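Local coordinates for protein methyltransferase (Geobacter sulfurreducens PCA, PDB 3C3P) that probably transfers a methyl group from S-adenosyl-L-methionine to a hydroxyl oxygen of a substrate not yet identified, at residues A75-P89 with L106-I120. Residues are numbered along the deposited sequence; the frame is centred on the assembly and turned at random. Where two conformers were deposited one is given.
Sequences ARAISISSRVVMIDP and LIDRVELQVGDPLGI. With EDO (1,2-ethanediol), chain I.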
ATOM      1  N   ALA A  75       4.787  -0.042 -15.639  1.00 29.38           N
ATOM      2  CA  ALA A  75       5.276  -0.943 -16.694  1.00 29.56           C
ATOM      3  C   ALA A  75       6.286  -1.947 -16.162  1.00 30.02           C
ATOM      4  O   ALA A  75       6.351  -3.097 -16.597  1.00 30.58           O
ATOM      5  CB  ALA A  75       5.891  -0.143 -17.873  1.00 29.19           C
ATOM      6  N   ARG A  76       7.061  -1.472 -15.215  1.00 31.12           N
ATOM      7  CA  ARG A  76       8.128  -2.257 -14.588  1.00 33.24           C
ATOM      8  C   ARG A  76       7.600  -3.350 -13.685  1.00 32.13           C
ATOM      9  O   ARG A  76       8.302  -4.306 -13.384  1.00 29.51           O
ATOM     10  CB  ARG A  76       9.034  -1.354 -13.728  1.00 36.17           C
ATOM     11  CG  ARG A  76       9.726  -0.226 -14.488  1.00 39.43           C
ATOM     12  CD  ARG A  76      10.970   0.296 -13.752  1.00 42.20           C
ATOM     13  NE  ARG A  76      11.847  -0.830 -13.402  1.00 44.47           N
ATOM     14  CZ  ARG A  76      13.147  -0.774 -13.141  1.00 47.47           C
ATOM     15  NH1 ARG A  76      13.840   0.348 -13.296  1.00 48.62           N
ATOM     16  NH2 ARG A  76      13.775  -1.897 -12.796  1.00 48.54           N
ATOM     17  N   ALA A  77       6.341  -3.188 -13.288  1.00 31.34           N
ATOM     18  CA  ALA A  77       5.665  -4.086 -12.333  1.00 32.08           C
ATOM     19  C   ALA A  77       4.764  -5.156 -12.906  1.00 33.08           C
ATOM     20  O   ALA A  77       4.251  -5.987 -12.161  1.00 33.54           O
ATOM     21  CB  ALA A  77       4.830  -3.221 -11.336  1.00 29.63           C
ATOM     22  N   ILE A  78       4.594  -5.150 -14.219  1.00 34.34           N
ATOM     23  CA  ILE A  78       3.675  -6.106 -14.865  1.00 35.02           C
ATOM     24  C   ILE A  78       4.316  -7.083 -15.838  1.00 36.29           C
ATOM     25  O   ILE A  78       5.412  -6.858 -16.377  1.00 34.86           O
ATOM     26  CB  ILE A  78       2.505  -5.347 -15.608  1.00 34.41           C
ATOM     27  CG1 ILE A  78       3.026  -4.601 -16.830  1.00 34.17           C
ATOM     28  CG2 ILE A  78       1.755  -4.364 -14.652  1.00 35.49           C
ATOM     29  CD1 ILE A  78       1.939  -4.119 -17.765  1.00 34.02           C
ATOM     30  N   SER A  79       3.611  -8.187 -16.068  1.00 37.76           N
ATOM     31  CA  SER A  79       4.104  -9.209 -17.022  1.00 38.74           C
ATOM     32  C   SER A  79       3.847  -8.811 -18.456  1.00 37.54           C
ATOM     33  O   SER A  79       3.132  -7.858 -18.773  1.00 35.65           O
ATOM     34  CB  SER A  79       3.468 -10.592 -16.812  1.00 40.32           C
ATOM     35  OG  SER A  79       2.052 -10.566 -17.031  1.00 41.83           O
ATOM     36  N   ILE A  80       4.429  -9.625 -19.313  1.00 36.88           N
ATOM     37  CA  ILE A  80       4.330  -9.448 -20.760  0.50 36.77           C
ATOM     38  C   ILE A  80       2.892  -9.682 -21.210  1.00 37.09           C
ATOM     39  O   ILE A  80       2.453  -9.176 -22.247  1.00 36.77           O
ATOM     40  CB  ILE A  80       5.283 -10.418 -21.526  0.50 36.72           C
ATOM     41  CG1 ILE A  80       5.363 -10.053 -23.011  0.50 36.62           C
ATOM     42  CG2 ILE A  80       4.845 -11.868 -21.340  0.50 36.28           C
ATOM     43  CD1 ILE A  80       6.307 -10.925 -23.804  0.50 36.54           C
ATOM     44  N   SER A  81       2.163 -10.436 -20.401  1.00 37.22           N
ATOM     45  CA  SER A  81       0.769 -10.783 -20.706  1.00 38.63           C
ATOM     46  C   SER A  81      -0.203  -9.659 -20.280  1.00 37.74           C
ATOM     47  O   SER A  81      -1.371  -9.632 -20.677  1.00 39.64           O
ATOM     48  CB  SER A  81       0.396 -12.141 -20.085  1.00 39.56           C
ATOM     49  OG  SER A  81       0.556 -12.135 -18.677  1.00 43.12           O
ATOM     50  N   SER A  82       0.329  -8.720 -19.513  1.00 35.54           N
ATOM     51  CA  SER A  82      -0.451  -7.560 -19.035  1.00 33.97           C
ATOM     52  C   SER A  82      -0.123  -6.318 -19.831  1.00 32.92           C
ATOM     53  O   SER A  82       0.827  -6.271 -20.629  1.00 32.67           O
ATOM     54  CB  SER A  82      -0.178  -7.282 -17.577  1.00 34.09           C
ATOM     55  OG  SER A  82      -0.397  -8.441 -16.811  1.00 34.82           O
ATOM     56  N   ARG A  83      -0.924  -5.295 -19.571  1.00 32.44           N
ATOM     57  CA  ARG A  83      -0.807  -4.003 -20.240  1.00 32.07           C
ATOM     58  C   ARG A  83      -1.064  -2.774 -19.397  1.00 31.36           C
ATOM     59  O   ARG A  83      -1.850  -2.783 -18.456  1.00 30.49           O
ATOM     60  CB  ARG A  83      -1.820  -3.905 -21.403  1.00 32.69           C
ATOM     61  CG  ARG A  83      -1.597  -4.851 -22.589  1.00 34.87           C
ATOM     62  CD  ARG A  83      -0.338  -4.528 -23.350  1.00 34.99           C
ATOM     63  NE  ARG A  83      -0.157  -5.429 -24.478  1.00 36.57           N
ATOM     64  CZ  ARG A  83       0.455  -6.609 -24.423  1.00 36.78           C
ATOM     65  NH1 ARG A  83       0.978  -7.056 -23.289  1.00 36.44           N
ATOM     66  NH2 ARG A  83       0.569  -7.341 -25.523  1.00 37.10           N
ATOM     67  N   VAL A  84      -0.304  -1.743 -19.750  1.00 30.86           N
ATOM     68  CA  VAL A  84      -0.470  -0.400 -19.212  1.00 30.55           C
ATOM     69  C   VAL A  84      -0.928   0.409 -20.428  1.00 30.71           C
ATOM     70  O   VAL A  84      -0.335   0.339 -21.525  1.00 30.03           O
ATOM     71  CB  VAL A  84       0.788   0.278 -18.635  1.00 31.29           C
ATOM     72  CG1 VAL A  84       0.440   1.703 -18.234  1.00 30.71           C
ATOM     73  CG2 VAL A  84       1.368  -0.483 -17.451  1.00 30.67           C
ATOM     74  N   VAL A  85      -2.037   1.099 -20.245  1.00 30.51           N
ATOM     75  CA  VAL A  85      -2.615   1.957 -21.267  1.00 30.71           C
ATOM     76  C   VAL A  85      -2.502   3.386 -20.755  1.00 31.51           C
ATOM     77  O   VAL A  85      -3.117   3.780 -19.758  1.00 30.27           O
ATOM     78  CB  VAL A  85      -4.089   1.637 -21.563  1.00 30.41           C
ATOM     79  CG1 VAL A  85      -4.621   2.586 -22.644  1.00 30.52           C
ATOM     80  CG2 VAL A  85      -4.266   0.174 -21.984  1.00 30.20           C
HETATM   81  N   MSE A  86      -1.686   4.142 -21.458  1.00 31.68           N
HETATM   82  CA  MSE A  86      -1.417   5.530 -21.137  1.00 32.72           C
HETATM   83  C   MSE A  86      -1.955   6.444 -22.220  1.00 32.54           C
HETATM   84  O   MSE A  86      -1.720   6.235 -23.421  1.00 30.64           O
HETATM   85  CB  MSE A  86       0.097   5.673 -20.965  1.00 34.09           C
HETATM   86  CG  MSE A  86       0.713   7.047 -20.628  1.00 36.10           C
HETATM   87 SE   MSE A  86       0.661   8.463 -21.972  0.75 38.33          SE
HETATM   88  CE  MSE A  86       2.240   9.455 -21.360  1.00 36.58           C
ATOM     89  N   ILE A  87      -2.723   7.429 -21.759  1.00 32.63           N
ATOM     90  CA  ILE A  87      -3.342   8.446 -22.619  1.00 32.65           C
ATOM     91  C   ILE A  87      -2.968   9.848 -22.121  1.00 32.07           C
ATOM     92  O   ILE A  87      -3.026  10.152 -20.936  1.00 30.23           O
ATOM     93  CB  ILE A  87      -4.900   8.342 -22.711  1.00 33.59           C
ATOM     94  CG1 ILE A  87      -5.386   6.935 -23.052  1.00 34.12           C
ATOM     95  CG2 ILE A  87      -5.474   9.333 -23.724  1.00 33.88           C
ATOM     96  CD1 ILE A  87      -5.558   6.056 -21.840  1.00 34.73           C
ATOM     97  N   ASP A  88      -2.544  10.687 -23.050  1.00 31.54           N
ATOM     98  CA  ASP A  88      -2.163  12.057 -22.708  1.00 31.27           C
ATOM     99  C   ASP A  88      -2.409  13.014 -23.888  1.00 32.23           C
ATOM    100  O   ASP A  88      -2.147  12.682 -25.056  1.00 31.70           O
ATOM    101  CB  ASP A  88      -0.706  12.097 -22.211  1.00 30.72           C
ATOM    102  CG  ASP A  88      -0.344  13.425 -21.542  1.00 30.52           C
ATOM    103  OD1 ASP A  88      -0.377  13.437 -20.287  1.00 31.50           O
ATOM    104  OD2 ASP A  88      -0.121  14.458 -22.230  1.00 28.84           O
ATOM    105  N   PRO A  89      -2.918  14.214 -23.590  1.00 32.69           N
ATOM    106  CA  PRO A  89      -3.181  15.089 -24.724  1.00 32.41           C
ATOM    107  C   PRO A  89      -1.930  15.656 -25.361  1.00 32.83           C
ATOM    108  O   PRO A  89      -1.951  16.052 -26.530  1.00 32.81           O
ATOM    109  CB  PRO A  89      -4.035  16.212 -24.105  1.00 32.56           C
ATOM    110  CG  PRO A  89      -3.788  16.166 -22.675  1.00 32.62           C
ATOM    111  CD  PRO A  89      -3.469  14.744 -22.334  1.00 32.34           C
ATOM    112  N   LEU A 106      10.226  -2.335 -22.467  1.00 32.67           N
ATOM    113  CA  LEU A 106       8.869  -2.482 -21.878  1.00 32.84           C
ATOM    114  C   LEU A 106       7.765  -1.903 -22.760  1.00 31.84           C
ATOM    115  O   LEU A 106       6.596  -1.967 -22.412  1.00 30.47           O
ATOM    116  CB  LEU A 106       8.801  -1.882 -20.460  1.00 32.95           C
ATOM    117  CG  LEU A 106       9.777  -2.511 -19.450  1.00 33.13           C
ATOM    118  CD1 LEU A 106       9.764  -1.785 -18.133  1.00 32.24           C
ATOM    119  CD2 LEU A 106       9.481  -4.004 -19.265  1.00 34.00           C
ATOM    120  N   ILE A 107       8.157  -1.371 -23.921  1.00 31.44           N
ATOM    121  CA  ILE A 107       7.184  -0.804 -24.870  1.00 30.69           C
ATOM    122  C   ILE A 107       6.317  -1.973 -25.364  1.00 31.47           C
ATOM    123  O   ILE A 107       5.229  -1.791 -25.931  1.00 32.01           O
ATOM    124  CB  ILE A 107       7.875  -0.029 -26.040  1.00 30.54           C
ATOM    125  CG1 ILE A 107       6.861   0.796 -26.835  1.00 30.88           C
ATOM    126  CG2 ILE A 107       8.655  -0.984 -26.950  1.00 29.74           C
ATOM    127  CD1 ILE A 107       6.108   1.833 -26.018  1.00 30.15           C
ATOM    128  N   ASP A 108       6.813  -3.179 -25.094  1.00 31.42           N
ATOM    129  CA  ASP A 108       6.136  -4.449 -25.462  1.00 31.85           C
ATOM    130  C   ASP A 108       4.874  -4.718 -24.631  1.00 32.77           C
ATOM    131  O   ASP A 108       4.072  -5.604 -24.943  1.00 33.94           O
ATOM    132  CB  ASP A 108       7.092  -5.663 -25.348  1.00 32.55           C
ATOM    133  CG  ASP A 108       7.615  -5.914 -23.912  1.00 32.69           C
ATOM    134  OD1 ASP A 108       7.257  -5.183 -22.975  1.00 32.95           O
ATOM    135  OD2 ASP A 108       8.391  -6.864 -23.710  1.00 33.21           O
ATOM    136  N   ARG A 109       4.688  -3.939 -23.587  1.00 31.33           N
ATOM    137  CA  ARG A 109       3.509  -4.146 -22.718  1.00 32.11           C
ATOM    138  C   ARG A 109       2.873  -2.844 -22.273  1.00 31.29           C
ATOM    139  O   ARG A 109       2.189  -2.763 -21.245  1.00 31.73           O
ATOM    140  CB  ARG A 109       3.892  -4.982 -21.520  1.00 32.80           C
ATOM    141  CG  ARG A 109       4.733  -4.242 -20.542  1.00 33.78           C
ATOM    142  CD  ARG A 109       5.431  -5.224 -19.662  1.00 34.48           C
ATOM    143  NE  ARG A 109       6.402  -5.949 -20.467  1.00 36.43           N
ATOM    144  CZ  ARG A 109       7.157  -6.944 -20.020  1.00 37.25           C
ATOM    145  NH1 ARG A 109       7.040  -7.346 -18.755  1.00 38.01           N
ATOM    146  NH2 ARG A 109       8.023  -7.533 -20.839  1.00 38.13           N
ATOM    147  N   VAL A 110       3.122  -1.820 -23.075  1.00 31.16           N
ATOM    148  CA  VAL A 110       2.559  -0.477 -22.871  1.00 31.43           C
ATOM    149  C   VAL A 110       1.976   0.063 -24.173  1.00 31.66           C
ATOM    150  O   VAL A 110       2.622   0.052 -25.251  1.00 31.91           O
ATOM    151  CB  VAL A 110       3.582   0.547 -22.330  1.00 31.34           C
ATOM    152  CG1 VAL A 110       2.914   1.913 -22.117  1.00 30.98           C
ATOM    153  CG2 VAL A 110       4.181   0.073 -21.025  1.00 31.26           C
ATOM    154  N   GLU A 111       0.725   0.480 -24.060  1.00 31.63           N
ATOM    155  CA  GLU A 111      -0.031   1.081 -25.161  1.00 32.98           C
ATOM    156  C   GLU A 111      -0.104   2.567 -24.871  1.00 31.98           C
ATOM    157  O   GLU A 111      -0.652   2.980 -23.847  1.00 31.78           O
ATOM    158  CB  GLU A 111      -1.446   0.496 -25.278  1.00 35.04           C
ATOM    159  CG  GLU A 111      -2.276   1.215 -26.359  1.00 37.74           C
ATOM    160  CD  GLU A 111      -3.758   0.853 -26.380  1.00 40.03           C
ATOM    161  OE1 GLU A 111      -4.185  -0.188 -25.812  1.00 41.27           O
ATOM    162  OE2 GLU A 111      -4.506   1.643 -26.994  1.00 42.45           O
ATOM    163  N   LEU A 112       0.451   3.370 -25.764  1.00 30.51           N
ATOM    164  CA  LEU A 112       0.480   4.827 -25.585  1.00 31.85           C
ATOM    165  C   LEU A 112      -0.371   5.556 -26.612  1.00 33.19           C
ATOM    166  O   LEU A 112      -0.265   5.302 -27.819  1.00 32.76           O
ATOM    167  CB  LEU A 112       1.923   5.324 -25.717  1.00 32.17           C
ATOM    168  CG  LEU A 112       2.988   4.652 -24.846  1.00 31.95           C
ATOM    169  CD1 LEU A 112       4.401   5.071 -25.235  1.00 32.54           C
ATOM    170  CD2 LEU A 112       2.729   4.982 -23.425  1.00 32.72           C
ATOM    171  N   GLN A 113      -1.181   6.486 -26.130  1.00 33.51           N
ATOM    172  CA  GLN A 113      -2.070   7.259 -27.010  1.00 35.29           C
ATOM    173  C   GLN A 113      -2.090   8.743 -26.720  1.00 34.34           C
ATOM    174  O   GLN A 113      -2.084   9.173 -25.577  1.00 32.74           O
ATOM    175  CB  GLN A 113      -3.531   6.796 -26.870  1.00 36.86           C
ATOM    176  CG  GLN A 113      -3.784   5.316 -26.922  1.00 38.28           C
ATOM    177  CD  GLN A 113      -5.225   5.029 -27.240  1.00 39.74           C
ATOM    178  OE1 GLN A 113      -5.829   5.708 -28.084  1.00 41.04           O
ATOM    179  NE2 GLN A 113      -5.781   3.991 -26.621  1.00 40.81           N
ATOM    180  N   VAL A 114      -2.128   9.507 -27.804  1.00 33.73           N
ATOM    181  CA  VAL A 114      -2.224  10.954 -27.764  1.00 33.61           C
ATOM    182  C   VAL A 114      -3.710  11.199 -27.944  1.00 34.14           C
ATOM    183  O   VAL A 114      -4.296  10.762 -28.929  1.00 33.24           O
ATOM    184  CB  VAL A 114      -1.390  11.648 -28.887  1.00 34.07           C
ATOM    185  CG1 VAL A 114      -1.754  13.131 -29.021  1.00 33.64           C
ATOM    186  CG2 VAL A 114       0.111  11.458 -28.648  1.00 33.92           C
ATOM    187  N   GLY A 115      -4.330  11.846 -26.967  1.00 34.31           N
ATOM    188  CA  GLY A 115      -5.769  12.134 -27.030  1.00 35.51           C
ATOM    189  C   GLY A 115      -6.386  12.549 -25.709  1.00 36.19           C
ATOM    190  O   GLY A 115      -5.682  12.880 -24.760  1.00 37.00           O
ATOM    191  N   ASP A 116      -7.710  12.497 -25.646  1.00 36.66           N
ATOM    192  CA  ASP A 116      -8.428  12.880 -24.430  1.00 37.45           C
ATOM    193  C   ASP A 116      -8.308  11.761 -23.397  1.00 36.86           C
ATOM    194  O   ASP A 116      -8.805  10.660 -23.633  1.00 36.68           O
ATOM    195  CB  ASP A 116      -9.908  13.144 -24.690  1.00 38.48           C
ATOM    196  CG  ASP A 116     -10.620  13.640 -23.447  1.00 39.56           C
ATOM    197  OD1 ASP A 116     -10.190  14.671 -22.883  1.00 40.47           O
ATOM    198  OD2 ASP A 116     -11.620  13.016 -23.046  1.00 40.44           O
ATOM    199  N   PRO A 117      -7.700  12.042 -22.224  1.00 36.43           N
ATOM    200  CA  PRO A 117      -7.518  10.951 -21.259  1.00 36.80           C
ATOM    201  C   PRO A 117      -8.768  10.135 -20.861  1.00 36.70           C
ATOM    202  O   PRO A 117      -8.745   8.898 -20.954  1.00 37.00           O
ATOM    203  CB  PRO A 117      -6.901  11.678 -20.044  1.00 36.67           C
ATOM    204  CG  PRO A 117      -6.188  12.830 -20.636  1.00 36.33           C
ATOM    205  CD  PRO A 117      -7.067  13.287 -21.749  1.00 36.03           C
ATOM    206  N   LEU A 118      -9.846  10.813 -20.477  1.00 37.43           N
ATOM    207  CA  LEU A 118     -11.068  10.111 -20.015  1.00 38.05           C
ATOM    208  C   LEU A 118     -11.904   9.592 -21.139  1.00 37.99           C
ATOM    209  O   LEU A 118     -12.534   8.539 -21.026  1.00 38.43           O
ATOM    210  CB  LEU A 118     -11.919  10.982 -19.099  1.00 39.07           C
ATOM    211  CG  LEU A 118     -11.291  11.251 -17.741  1.00 39.49           C
ATOM    212  CD1 LEU A 118     -12.260  12.064 -16.937  1.00 40.30           C
ATOM    213  CD2 LEU A 118     -10.951   9.943 -17.031  1.00 39.57           C
ATOM    214  N   GLY A 119     -11.888  10.339 -22.233  1.00 37.89           N
ATOM    215  CA  GLY A 119     -12.637   9.964 -23.434  1.00 37.55           C
ATOM    216  C   GLY A 119     -12.179   8.601 -23.931  1.00 37.71           C
ATOM    217  O   GLY A 119     -12.987   7.725 -24.240  1.00 38.29           O
ATOM    218  N   ILE A 120     -10.866   8.421 -23.968  1.00 36.41           N
ATOM    219  CA  ILE A 120     -10.255   7.174 -24.425  1.00 36.38           C
ATOM    220  C   ILE A 120     -10.286   6.080 -23.346  1.00 37.02           C
ATOM    221  O   ILE A 120     -10.561   4.909 -23.635  1.00 37.77           O
ATOM    222  CB  ILE A 120      -8.812   7.428 -24.940  1.00 36.04           C
ATOM    223  CG1 ILE A 120      -8.891   8.279 -26.222  1.00 35.53           C
ATOM    224  CG2 ILE A 120      -8.090   6.116 -25.175  1.00 35.41           C
ATOM    225  CD1 ILE A 120      -7.567   8.654 -26.814  1.00 35.50           C
TER
HETATM  226  C1  EDO I 215      -2.319  15.284 -17.507  1.00 64.24           C
HETATM  227  O1  EDO I 215      -3.685  15.113 -17.895  1.00 64.39           O
HETATM  228  C2  EDO I 215      -1.580  15.953 -18.661  1.00 64.23           C
HETATM  229  O2  EDO I 215      -0.201  15.568 -18.669  1.00 63.71           O
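Ala75 CB, small enough to suit the close approach of helix 69-75, packs 3.6 Å from Val110 CG2 in the Rossmann-like fold, where helix 91-104 links parallel strands 83-88 and 110-114 as a beta-alpha-beta unit. Apolar Ile78 lays CG1 along the aliphatic stem of Arg109, while Ile78 O accepts from Arg109 NH1 (2.9 Å) in the guanidinium plane. A bend at chi3 (68°) brings this group beside the type I turn Ser79-Ser82, Ile80 CA over one face and Leu106 CD2 over the other; NE and NH2 grip both Asp108 carboxylate oxygens side-on. A leucine in place of Arg109 would probably leave Ile78 O and the Asp108 carboxylate without their mate. Arg83 NH1 bonds Ile80 O and Ser82 O, one guanidinium face over Asp108 O. From Val84 the backbones alternate donor and acceptor in parallel pairing, as in Glu111 N to Val84 O (172° at the hydrogen), and beta-branched Val84 and Val110 suit the extended chain. Selenomethionine Met86 sets CB against Leu112 CD2 (3.7 Å). On the face with Val85 and Gln113, Ile87 joins sheet to helix 117-121, CG2 against Pro117 CA and CG1 3.5 Å from Ile120 CG2. Asp88 ends the strand where such methyltransferases usually hold the cofactor ribose with an acid, probably its role here; Asp65 N and Asn93 ND2 bond its carboxylate, and OD1 accepts from O2 of 1,2-ethanediol, probably a crystallisation molecule (2.7 Å).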